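Local coordinates for RNA-dependent RNA polymerase (Farallon virus, PDB 6DX5), which is the viral polymerase that probably copies the RNA genome, represented here by its amino-terminal OTU cysteine protease domain, a viral deubiquitinase, at residues Q7-G10 against P11-T15; T55-G58 against T59-Y63; K75-Y78 against N79-E83; W143-N146 against T147-V151. One frame throughout, in Å; residues are numbered along the deposited sequence.

Interaction 1. Residues Q7-G10 against P11-T15; sequences QLFG and PNLYT
Gln7 opens the pairing with Thr15 through two backbone bonds: Gln7 N reaches Thr15 O at 2.8 Å, almost straight at 175°, while Gln7 O receives Thr15 N at 2.9 Å. The same Gln7 O also takes a CA-H...O contact from Tyr14. Next, Leu8 faces Tyr14 as a non-hydrogen-bonded pair. With CG anti to its backbone N (chi1 -162°), Leu8 swings CD1 against the ring, 3.4 Å from Tyr14 CE2. Phe9, at the bulge, points toward the partner strand and lies with Leu13 and Thr15, its CB 3.8 Å from Thr15 CG2. Its ring runs alongside Leu13, with CD2 only 3.4 Å from Leu13 CD2, and Leu13 CG sits in the plane of the ring at its edge. Phe9 N donates to Leu13 O at 2.7 Å, and Gly10 N adds a weak bond to the same oxygen, so two consecutive residues oppose one. Gly10 O in turn accepts Leu13 N at 3.0 Å, closing the turn. Pro11 packs on Tyr80 of the second subunit, and Tyr14 continues the sheet by backbone bonding to Lys156. Together these features define an antiparallel beta hairpin at the sheet margin, with a type II turn from Gly10 to Leu13 and a classic beta bulge.

Interaction 2. Residues T55-G58 against T59-Y63; sequences TVKG and TALGY
Thr55 to Gly58 and Thr59 to Gly62 are successive turns of one alpha helix, tied by a ladder of i to i+4 bonds in which the amides of Thr59, Ala60, Leu61 and Gly62 donate to the carbonyls of Thr55 to Gly58. The bond from Leu61 N to Lys57 O, 3.0 Å long, is the straightest, 168° at the hydrogen. Thr55 O has a second donor: Thr59 OG1 turns back to it at 2.6 Å, its hydroxyl placed beside the backbone N by a chi1 of -59°. The amide and the hydroxyl arrive from opposite faces of the Thr55 carbonyl plane, so a single oxygen is gripped twice, the familiar way a threonine within a helix ties its hydroxyl to the preceding turn. This is part of helix 53-66 of the OTU protease domain, where Val56 packs against helix 37-47 and helix 126-136, and Leu61 against helix 103-117. Lys57 and Leu61 stand one turn apart on the same flank. Leu61 CD1 folds back to 3.6 Å from Lys57 O, whereas the side chains meet only loosely, Lys57 CE being 4.2 Å from Leu61 CD2. Lys57 extends fully, and NZ makes weak bonds to the carbonyls of Ala117 and Lys119.

Interaction 3. Residues K75-Y78 against N79-E83; sequences KGVY and NYRAE
Val77 CG1 is carried beside the carbonyl carbon, opposite the amide nitrogen (chi1 178°), and Arg81, one turn later, places CG anti to its own carbonyl carbon (chi1 -57°) before running extended as far as NE. The two side chains therefore lie side by side and point the same way. Val77 CG1 comes up over one face of the guanidinium, 3.4 Å from Arg81 NE and equally close to NH2, an apolar methyl against a flat charged group. The same methyl also covers part of one face of the Tyr78 ring, offset toward its rim. Arg81 and that ring are more distant: from Arg81 CZ to the ring centroid is 5.3 Å, at most a weak cation-pi attraction. These residues belong to helix 72-86 of the OTU domain, whose i to i+4 bonds run from Asn79 N to Lys75 O, from Arg81 N to Val77 O and from Ala82 N to Tyr78 O. On another flank of the helix, Lys75 and Asn79 cross at an angle, with Lys75 CB 3.6 Å from Asn79 ND2. Their polar ends serve other partners, Lys75 NZ bonding to Ser69 O and Asn79 OD1 to Trp68 NE1. Tyr78 OH is held by Asp116, and with Tyr122, Trp123 and Asp127 this tyrosine lines a pocket holding a dithiothreitol molecule, probably from the crystallisation medium. Val77 also packs on Phe9 of the second subunit.

Interaction 4. Residues W143-N146 against T147-V151; sequences WNVN and TDMKV
Val145 meets its neighbours across the turn with every side-chain carbon. CB, pointing toward the returning chain, lies 3.6 Å from Lys150 O and 3.9 Å from Met149 CA. CG1, anti to the carbonyl carbon (chi1 -58°), is 4.1 Å from Lys150 O and touches Val151 CG2 more loosely. CG2 meets Met149 SD at 4.0 Å, the methionine chain being bent at chi2 and chi3. In the backbone, Val145 CA adds a CA-H...O contact to Lys150 O, an oxygen that also accepts Asn146 N at 3.0 Å. On the strand, Trp143 brings CE3 within 3.9 Å of Val151 CG2, while its NE1 bonds to Asn167. At the bend, Met149 N donates to Asn146 O at 3.1 Å; separately, Asp148 OD1 accepts Lys150 N at 3.2 Å, which makes an Asx turn. Ile22 of the same chain packs against Val145, Met149 and Val151, and Asn146 touches Asn146 of the second subunit. A type I turn from Asn146 to Met149, with Met149 in the left-handed region and Lys150 O paired to Asn146 N, is the type I plus G1-bulge hairpin joining strands 140-145 and 151-157.

Overall arrangement
The four contacts follow one another along the chain without overlapping and build two parts of the OTU domain. Interactions 1 and 4 belong to the mixed sheet, their centres about 21 Å apart: the hairpin of 7-10 and 13-16 lies at its margin, and the turn at 143-151 connects two more interior strands, 151-157 pairing with 13-16. Interactions 2 and 3 lie on the consecutive helices 53-66 and 72-86, centres about 20 Å apart. Interactions 3 and 4 are the most widely separated, at about 31 Å. No other chain of the assembly touches interaction 2, whereas 1, 3 and 4 meet the second subunit; the hairpin and helix 72-86, apart within one chain, thus join the two copies in this assembly.

Interaction 1. Residues Q7-G10 against P11-T15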
loop_
_atom_site.group_PDB
_atom_site.type_symbol
_atom_site.label_atom_id
_atom_site.label_comp_id
_atom_site.label_asym_id
_atom_site.label_seq_id
_atom_site.Cartn_x
_atom_site.Cartn_y
_atom_site.Cartn_z
ATOM N N GLN A 7 5.953 3.723 12.083
ATOM C CA GLN A 7 5.767 2.287 12.254
ATOM C C GLN A 7 6.364 1.571 11.055
ATOM O O GLN A 7 6.074 1.947 9.909
ATOM C CB GLN A 7 4.285 1.921 12.381
ATOM C CG GLN A 7 3.590 2.553 13.588
ATOM C CD GLN A 7 4.139 2.035 14.920
ATOM O OE1 GLN A 7 3.952 0.859 15.284
ATOM N NE2 GLN A 7 4.840 2.914 15.648
ATOM N N LEU A 8 7.194 0.552 11.307
ATOM C CA LEU A 8 7.705 -0.230 10.190
ATOM C C LEU A 8 6.534 -0.886 9.473
ATOM O O LEU A 8 5.575 -1.366 10.085
ATOM C CB LEU A 8 8.730 -1.280 10.643
ATOM C CG LEU A 8 9.612 -1.823 9.502
ATOM C CD1 LEU A 8 10.752 -0.889 9.073
ATOM C CD2 LEU A 8 10.190 -3.138 9.887
ATOM N N PHE A 9 6.597 -0.875 8.168
ATOM C CA PHE A 9 5.472 -1.256 7.337
ATOM C C PHE A 9 5.904 -2.166 6.200
ATOM O O PHE A 9 5.061 -2.811 5.578
ATOM C CB PHE A 9 4.841 0.041 6.807
ATOM C CG PHE A 9 3.646 -0.132 5.938
ATOM C CD1 PHE A 9 2.461 -0.625 6.442
ATOM C CD2 PHE A 9 3.684 0.305 4.623
ATOM C CE1 PHE A 9 1.338 -0.734 5.630
ATOM C CE2 PHE A 9 2.584 0.199 3.807
ATOM C CZ PHE A 9 1.405 -0.320 4.306
ATOM N N GLY A 10 7.192 -2.246 5.923
ATOM C CA GLY A 10 7.739 -3.069 4.874
ATOM C C GLY A 10 9.241 -2.866 4.917
ATOM O O GLY A 10 9.752 -2.079 5.732
ATOM N N PRO A 11 9.982 -3.542 4.057
ATOM C CA PRO A 11 11.446 -3.378 4.100
ATOM C C PRO A 11 11.809 -1.929 3.765
ATOM O O PRO A 11 11.430 -1.394 2.704
ATOM C CB PRO A 11 11.941 -4.379 3.053
ATOM C CG PRO A 11 10.748 -5.326 2.786
ATOM C CD PRO A 11 9.508 -4.519 3.052
ATOM N N ASN A 12 12.477 -1.252 4.723
ATOM C CA ASN A 12 12.873 0.147 4.570
ATOM C C ASN A 12 11.658 1.060 4.352
ATOM O O ASN A 12 11.774 2.117 3.731
ATOM C CB ASN A 12 13.863 0.285 3.392
ATOM C CG ASN A 12 14.638 1.584 3.402
ATOM O OD1 ASN A 12 15.146 2.001 4.434
ATOM N ND2 ASN A 12 14.709 2.253 2.230
ATOM N N LEU A 13 10.466 0.682 4.830
ATOM C CA LEU A 13 9.231 1.432 4.560
ATOM C C LEU A 13 8.446 1.650 5.853
ATOM O O LEU A 13 8.137 0.690 6.577
ATOM C CB LEU A 13 8.350 0.700 3.541
ATOM C CG LEU A 13 6.883 1.110 3.326
ATOM C CD1 LEU A 13 6.658 2.576 2.855
ATOM C CD2 LEU A 13 6.236 0.147 2.347
ATOM N N TYR A 14 8.125 2.907 6.125
ATOM C CA TYR A 14 7.477 3.332 7.361
ATOM C C TYR A 14 6.183 4.059 7.049
ATOM O O TYR A 14 6.003 4.639 5.977
ATOM C CB TYR A 14 8.380 4.271 8.216
ATOM C CG TYR A 14 9.686 3.624 8.578
ATOM C CD1 TYR A 14 10.735 3.608 7.658
ATOM C CD2 TYR A 14 9.866 2.990 9.817
ATOM C CE1 TYR A 14 11.923 3.004 7.957
ATOM C CE2 TYR A 14 11.057 2.371 10.128
ATOM C CZ TYR A 14 12.077 2.362 9.187
ATOM O OH TYR A 14 13.275 1.744 9.451
ATOM N N THR A 15 5.292 4.033 8.018
ATOM C CA THR A 15 4.033 4.725 7.915
ATOM C C THR A 15 3.778 5.431 9.239
ATOM O O THR A 15 4.416 5.141 10.260
ATOM C CB THR A 15 2.894 3.754 7.564
ATOM O OG1 THR A 15 1.657 4.480 7.456
ATOM C CG2 THR A 15 2.766 2.652 8.628
#

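Interaction 2. Residues T55-G58 against T59-Y63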
loop_
_atom_site.group_PDB
_atom_site.type_symbol
_atom_site.label_atom_id
_atom_site.label_comp_id
_atom_site.label_asym_id
_atom_site.label_seq_id
_atom_site.Cartn_x
_atom_site.Cartn_y
_atom_site.Cartn_z
ATOM N N THR A 55 16.394 11.194 -16.124
ATOM C CA THR A 55 17.512 10.609 -15.387
ATOM C C THR A 55 17.022 9.941 -14.104
ATOM O O THR A 55 17.513 8.881 -13.705
ATOM C CB THR A 55 18.510 11.707 -15.094
ATOM O OG1 THR A 55 18.924 12.278 -16.340
ATOM C CG2 THR A 55 19.728 11.209 -14.292
ATOM N N VAL A 56 16.031 10.542 -13.457
ATOM C CA VAL A 56 15.438 9.925 -12.277
ATOM C C VAL A 56 14.768 8.608 -12.665
ATOM O O VAL A 56 14.948 7.577 -12.010
ATOM C CB VAL A 56 14.435 10.908 -11.617
ATOM C CG1 VAL A 56 13.619 10.157 -10.554
ATOM C CG2 VAL A 56 15.196 12.095 -10.991
ATOM N N LYS A 57 13.972 8.625 -13.739
ATOM C CA LYS A 57 13.353 7.402 -14.187
ATOM C C LYS A 57 14.427 6.345 -14.509
ATOM O O LYS A 57 14.315 5.185 -14.094
ATOM C CB LYS A 57 12.501 7.684 -15.415
ATOM C CG LYS A 57 11.759 6.439 -15.955
ATOM C CD LYS A 57 10.713 6.841 -17.058
ATOM C CE LYS A 57 9.989 5.548 -17.571
ATOM N NZ LYS A 57 9.077 5.704 -18.757
ATOM N N GLY A 58 15.447 6.735 -15.288
ATOM C CA GLY A 58 16.526 5.815 -15.646
ATOM C C GLY A 58 17.228 5.266 -14.410
ATOM O O GLY A 58 17.620 4.103 -14.374
ATOM N N THR A 59 17.350 6.085 -13.360
ATOM C CA THR A 59 17.946 5.615 -12.119
ATOM C C THR A 59 17.100 4.524 -11.493
ATOM O O THR A 59 17.614 3.463 -11.119
ATOM C CB THR A 59 18.139 6.792 -11.178
ATOM O OG1 THR A 59 18.992 7.730 -11.852
ATOM C CG2 THR A 59 18.769 6.356 -9.817
ATOM N N ALA A 60 15.791 4.743 -11.433
ATOM C CA ALA A 60 14.902 3.785 -10.807
ATOM C C ALA A 60 14.920 2.471 -11.558
ATOM O O ALA A 60 15.103 1.411 -10.956
ATOM C CB ALA A 60 13.473 4.345 -10.743
ATOM N N LEU A 61 14.808 2.520 -12.882
ATOM C CA LEU A 61 14.744 1.280 -13.655
ATOM C C LEU A 61 16.103 0.569 -13.687
ATOM O O LEU A 61 16.164 -0.678 -13.681
ATOM C CB LEU A 61 14.271 1.558 -15.073
ATOM C CG LEU A 61 12.761 1.653 -15.348
ATOM C CD1 LEU A 61 12.034 2.430 -14.286
ATOM C CD2 LEU A 61 12.528 2.310 -16.709
ATOM N N GLY A 62 17.206 1.317 -13.751
ATOM C CA GLY A 62 18.510 0.648 -13.733
ATOM C C GLY A 62 18.735 -0.050 -12.401
ATOM O O GLY A 62 19.245 -1.167 -12.347
ATOM N N TYR A 63 18.325 0.607 -11.306
ATOM C CA TYR A 63 18.349 -0.025 -10.000
ATOM C C TYR A 63 17.536 -1.318 -9.999
ATOM O O TYR A 63 17.970 -2.334 -9.418
ATOM C CB TYR A 63 17.832 0.958 -8.922
ATOM C CG TYR A 63 17.762 0.316 -7.558
ATOM C CD1 TYR A 63 16.565 -0.282 -7.108
ATOM C CD2 TYR A 63 18.897 0.217 -6.770
ATOM C CE1 TYR A 63 16.501 -0.939 -5.875
ATOM C CE2 TYR A 63 18.851 -0.444 -5.532
ATOM C CZ TYR A 63 17.632 -1.005 -5.093
ATOM O OH TYR A 63 17.578 -1.666 -3.868
#

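Interaction 3. Residues K75-Y78 against N79-E83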
loop_
_atom_site.group_PDB
_atom_site.type_symbol
_atom_site.label_atom_id
_atom_site.label_comp_id
_atom_site.label_asym_id
_atom_site.label_seq_id
_atom_site.Cartn_x
_atom_site.Cartn_y
_atom_site.Cartn_z
ATOM N N LYS A 75 8.031 -6.097 -7.344
ATOM C CA LYS A 75 8.213 -7.530 -7.550
ATOM C C LYS A 75 7.032 -8.306 -7.017
ATOM O O LYS A 75 6.718 -9.378 -7.537
ATOM C CB LYS A 75 9.527 -8.038 -6.911
ATOM C CG LYS A 75 9.375 -8.508 -5.444
ATOM C CD LYS A 75 10.692 -8.967 -4.899
ATOM C CE LYS A 75 10.564 -9.336 -3.427
ATOM N NZ LYS A 75 11.805 -10.062 -3.061
ATOM N N GLY A 76 6.361 -7.805 -5.987
ATOM C CA GLY A 76 5.161 -8.480 -5.533
ATOM C C GLY A 76 4.184 -8.654 -6.669
ATOM O O GLY A 76 3.602 -9.725 -6.847
ATOM N N VAL A 77 4.041 -7.626 -7.503
ATOM C CA VAL A 77 3.071 -7.690 -8.599
ATOM C C VAL A 77 3.623 -8.521 -9.759
ATOM O O VAL A 77 3.017 -9.536 -10.147
ATOM C CB VAL A 77 2.668 -6.271 -9.053
ATOM C CG1 VAL A 77 1.698 -6.344 -10.237
ATOM C CG2 VAL A 77 2.096 -5.470 -7.841
ATOM N N TYR A 78 4.818 -8.138 -10.287
ATOM C CA TYR A 78 5.259 -8.711 -11.561
ATOM C C TYR A 78 5.784 -10.141 -11.456
ATOM O O TYR A 78 5.666 -10.897 -12.430
ATOM C CB TYR A 78 6.282 -7.782 -12.202
ATOM C CG TYR A 78 5.587 -6.533 -12.658
ATOM C CD1 TYR A 78 5.452 -5.428 -11.806
ATOM C CD2 TYR A 78 5.007 -6.471 -13.921
ATOM C CE1 TYR A 78 4.779 -4.281 -12.213
ATOM C CE2 TYR A 78 4.333 -5.325 -14.344
ATOM C CZ TYR A 78 4.230 -4.237 -13.486
ATOM O OH TYR A 78 3.560 -3.118 -13.908
ATOM N N ASN A 79 6.373 -10.536 -10.316
ATOM C CA ASN A 79 6.757 -11.943 -10.125
ATOM C C ASN A 79 5.539 -12.840 -10.028
ATOM O O ASN A 79 5.585 -14.008 -10.457
ATOM C CB ASN A 79 7.594 -12.124 -8.857
ATOM C CG ASN A 79 9.014 -11.573 -8.999
ATOM O OD1 ASN A 79 9.488 -11.254 -10.111
ATOM N ND2 ASN A 79 9.712 -11.493 -7.871
ATOM N N TYR A 80 4.444 -12.339 -9.440
ATOM C CA TYR A 80 3.237 -13.143 -9.447
ATOM C C TYR A 80 2.679 -13.263 -10.858
ATOM O O TYR A 80 2.241 -14.348 -11.262
ATOM C CB TYR A 80 2.190 -12.597 -8.475
ATOM C CG TYR A 80 1.052 -13.586 -8.376
ATOM C CD1 TYR A 80 1.247 -14.816 -7.754
ATOM C CD2 TYR A 80 -0.192 -13.328 -8.932
ATOM C CE1 TYR A 80 0.219 -15.755 -7.679
ATOM C CE2 TYR A 80 -1.218 -14.253 -8.857
ATOM C CZ TYR A 80 -1.015 -15.463 -8.232
ATOM O OH TYR A 80 -2.041 -16.405 -8.166
ATOM N N ARG A 81 2.729 -12.175 -11.645
ATOM C CA ARG A 81 2.191 -12.267 -13.002
ATOM C C ARG A 81 3.036 -13.167 -13.884
ATOM O O ARG A 81 2.497 -13.864 -14.752
ATOM C CB ARG A 81 2.080 -10.904 -13.640
ATOM C CG ARG A 81 1.242 -9.985 -12.837
ATOM C CD ARG A 81 0.837 -8.870 -13.673
ATOM N NE ARG A 81 0.149 -7.911 -12.857
ATOM C CZ ARG A 81 -0.195 -6.715 -13.277
ATOM N NH1 ARG A 81 0.116 -6.366 -14.515
ATOM N NH2 ARG A 81 -0.849 -5.889 -12.466
ATOM N N ALA A 82 4.364 -13.127 -13.709
ATOM C CA ALA A 82 5.232 -14.039 -14.437
ATOM C C ALA A 82 4.885 -15.490 -14.139
ATOM O O ALA A 82 4.760 -16.302 -15.058
ATOM C CB ALA A 82 6.688 -13.759 -14.092
ATOM N N GLU A 83 4.717 -15.840 -12.862
ATOM C CA GLU A 83 4.492 -17.240 -12.520
ATOM C C GLU A 83 3.124 -17.751 -12.964
ATOM O O GLU A 83 2.943 -18.964 -13.056
ATOM C CB GLU A 83 4.678 -17.478 -11.019
ATOM C CG GLU A 83 3.423 -17.444 -10.204
ATOM C CD GLU A 83 3.594 -18.173 -8.887
ATOM O OE1 GLU A 83 2.588 -18.715 -8.349
ATOM O OE2 GLU A 83 4.747 -18.214 -8.401
#

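Interaction 4. Residues W143-N146 against T147-V151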
loop_
_atom_site.group_PDB
_atom_site.type_symbol
_atom_site.label_atom_id
_atom_site.label_comp_id
_atom_site.label_asym_id
_atom_site.label_seq_id
_atom_site.Cartn_x
_atom_site.Cartn_y
_atom_site.Cartn_z
ATOM N N TRP A 143 3.284 12.174 1.115
ATOM C CA TRP A 143 2.163 12.651 1.916
ATOM C C TRP A 143 0.906 12.557 1.051
ATOM O O TRP A 143 0.800 13.244 0.030
ATOM C CB TRP A 143 2.375 14.103 2.378
ATOM C CG TRP A 143 3.608 14.380 3.167
ATOM C CD1 TRP A 143 4.863 14.598 2.673
ATOM C CD2 TRP A 143 3.721 14.411 4.599
ATOM N NE1 TRP A 143 5.748 14.793 3.707
ATOM C CE2 TRP A 143 5.073 14.676 4.897
ATOM C CE3 TRP A 143 2.807 14.254 5.652
ATOM C CZ2 TRP A 143 5.555 14.773 6.221
ATOM C CZ3 TRP A 143 3.278 14.374 6.977
ATOM C CH2 TRP A 143 4.645 14.594 7.241
ATOM N N ASN A 144 -0.030 11.714 1.444
ATOM C CA ASN A 144 -1.275 11.598 0.712
ATOM C C ASN A 144 -2.260 12.593 1.309
ATOM O O ASN A 144 -2.592 12.507 2.500
ATOM C CB ASN A 144 -1.819 10.166 0.805
ATOM C CG ASN A 144 -0.810 9.133 0.334
ATOM O OD1 ASN A 144 -0.222 8.398 1.148
ATOM N ND2 ASN A 144 -0.540 9.128 -0.948
ATOM N N VAL A 145 -2.777 13.489 0.491
ATOM C CA VAL A 145 -3.635 14.534 1.012
ATOM C C VAL A 145 -4.974 14.531 0.293
ATOM O O VAL A 145 -5.124 13.990 -0.810
ATOM C CB VAL A 145 -2.963 15.889 0.870
ATOM C CG1 VAL A 145 -1.635 15.884 1.600
ATOM C CG2 VAL A 145 -2.835 16.212 -0.633
ATOM N N ASN A 146 -5.965 15.167 0.928
ATOM C CA ASN A 146 -7.227 15.324 0.233
ATOM C C ASN A 146 -7.133 16.630 -0.544
ATOM O O ASN A 146 -6.055 17.226 -0.662
ATOM C CB ASN A 146 -8.405 15.263 1.203
ATOM C CG ASN A 146 -8.287 16.270 2.271
ATOM O OD1 ASN A 146 -7.375 17.086 2.235
ATOM N ND2 ASN A 146 -9.186 16.231 3.249
ATOM N N THR A 147 -8.247 17.092 -1.083
ATOM C CA THR A 147 -8.140 18.174 -2.048
ATOM C C THR A 147 -7.913 19.534 -1.394
ATOM O O THR A 147 -7.491 20.457 -2.095
ATOM C CB THR A 147 -9.389 18.188 -2.935
ATOM O OG1 THR A 147 -10.548 18.295 -2.095
ATOM C CG2 THR A 147 -9.468 16.843 -3.735
ATOM N N ASP A 148 -8.147 19.664 -0.084
ATOM C CA ASP A 148 -7.783 20.838 0.702
ATOM C C ASP A 148 -6.426 20.695 1.426
ATOM O O ASP A 148 -6.167 21.427 2.394
ATOM C CB ASP A 148 -8.894 21.139 1.705
ATOM C CG ASP A 148 -9.143 19.983 2.684
ATOM O OD1 ASP A 148 -8.203 19.218 2.979
ATOM O OD2 ASP A 148 -10.275 19.848 3.204
ATOM N N MET A 149 -5.582 19.752 1.011
ATOM C CA MET A 149 -4.199 19.586 1.477
ATOM C C MET A 149 -4.081 19.139 2.944
ATOM O O MET A 149 -3.003 19.227 3.522
ATOM C CB MET A 149 -3.377 20.864 1.236
ATOM C CG MET A 149 -3.093 21.157 -0.241
ATOM S SD MET A 149 -1.824 20.085 -1.054
ATOM C CE MET A 149 -0.324 20.551 -0.236
ATOM N N LYS A 150 -5.157 18.636 3.559
ATOM C CA LYS A 150 -5.082 17.938 4.849
ATOM C C LYS A 150 -4.616 16.510 4.629
ATOM O O LYS A 150 -5.101 15.825 3.711
ATOM C CB LYS A 150 -6.447 17.882 5.561
ATOM C CG LYS A 150 -7.160 19.173 5.901
ATOM C CD LYS A 150 -6.251 20.267 6.371
ATOM C CE LYS A 150 -5.922 21.158 5.241
ATOM N NZ LYS A 150 -4.750 22.017 5.350
ATOM N N VAL A 151 -3.699 16.056 5.492
ATOM C CA VAL A 151 -3.053 14.762 5.313
ATOM C C VAL A 151 -4.029 13.635 5.621
ATOM O O VAL A 151 -4.733 13.657 6.645
ATOM C CB VAL A 151 -1.808 14.657 6.206
ATOM C CG1 VAL A 151 -1.166 13.265 6.059
ATOM C CG2 VAL A 151 -0.806 15.701 5.826
#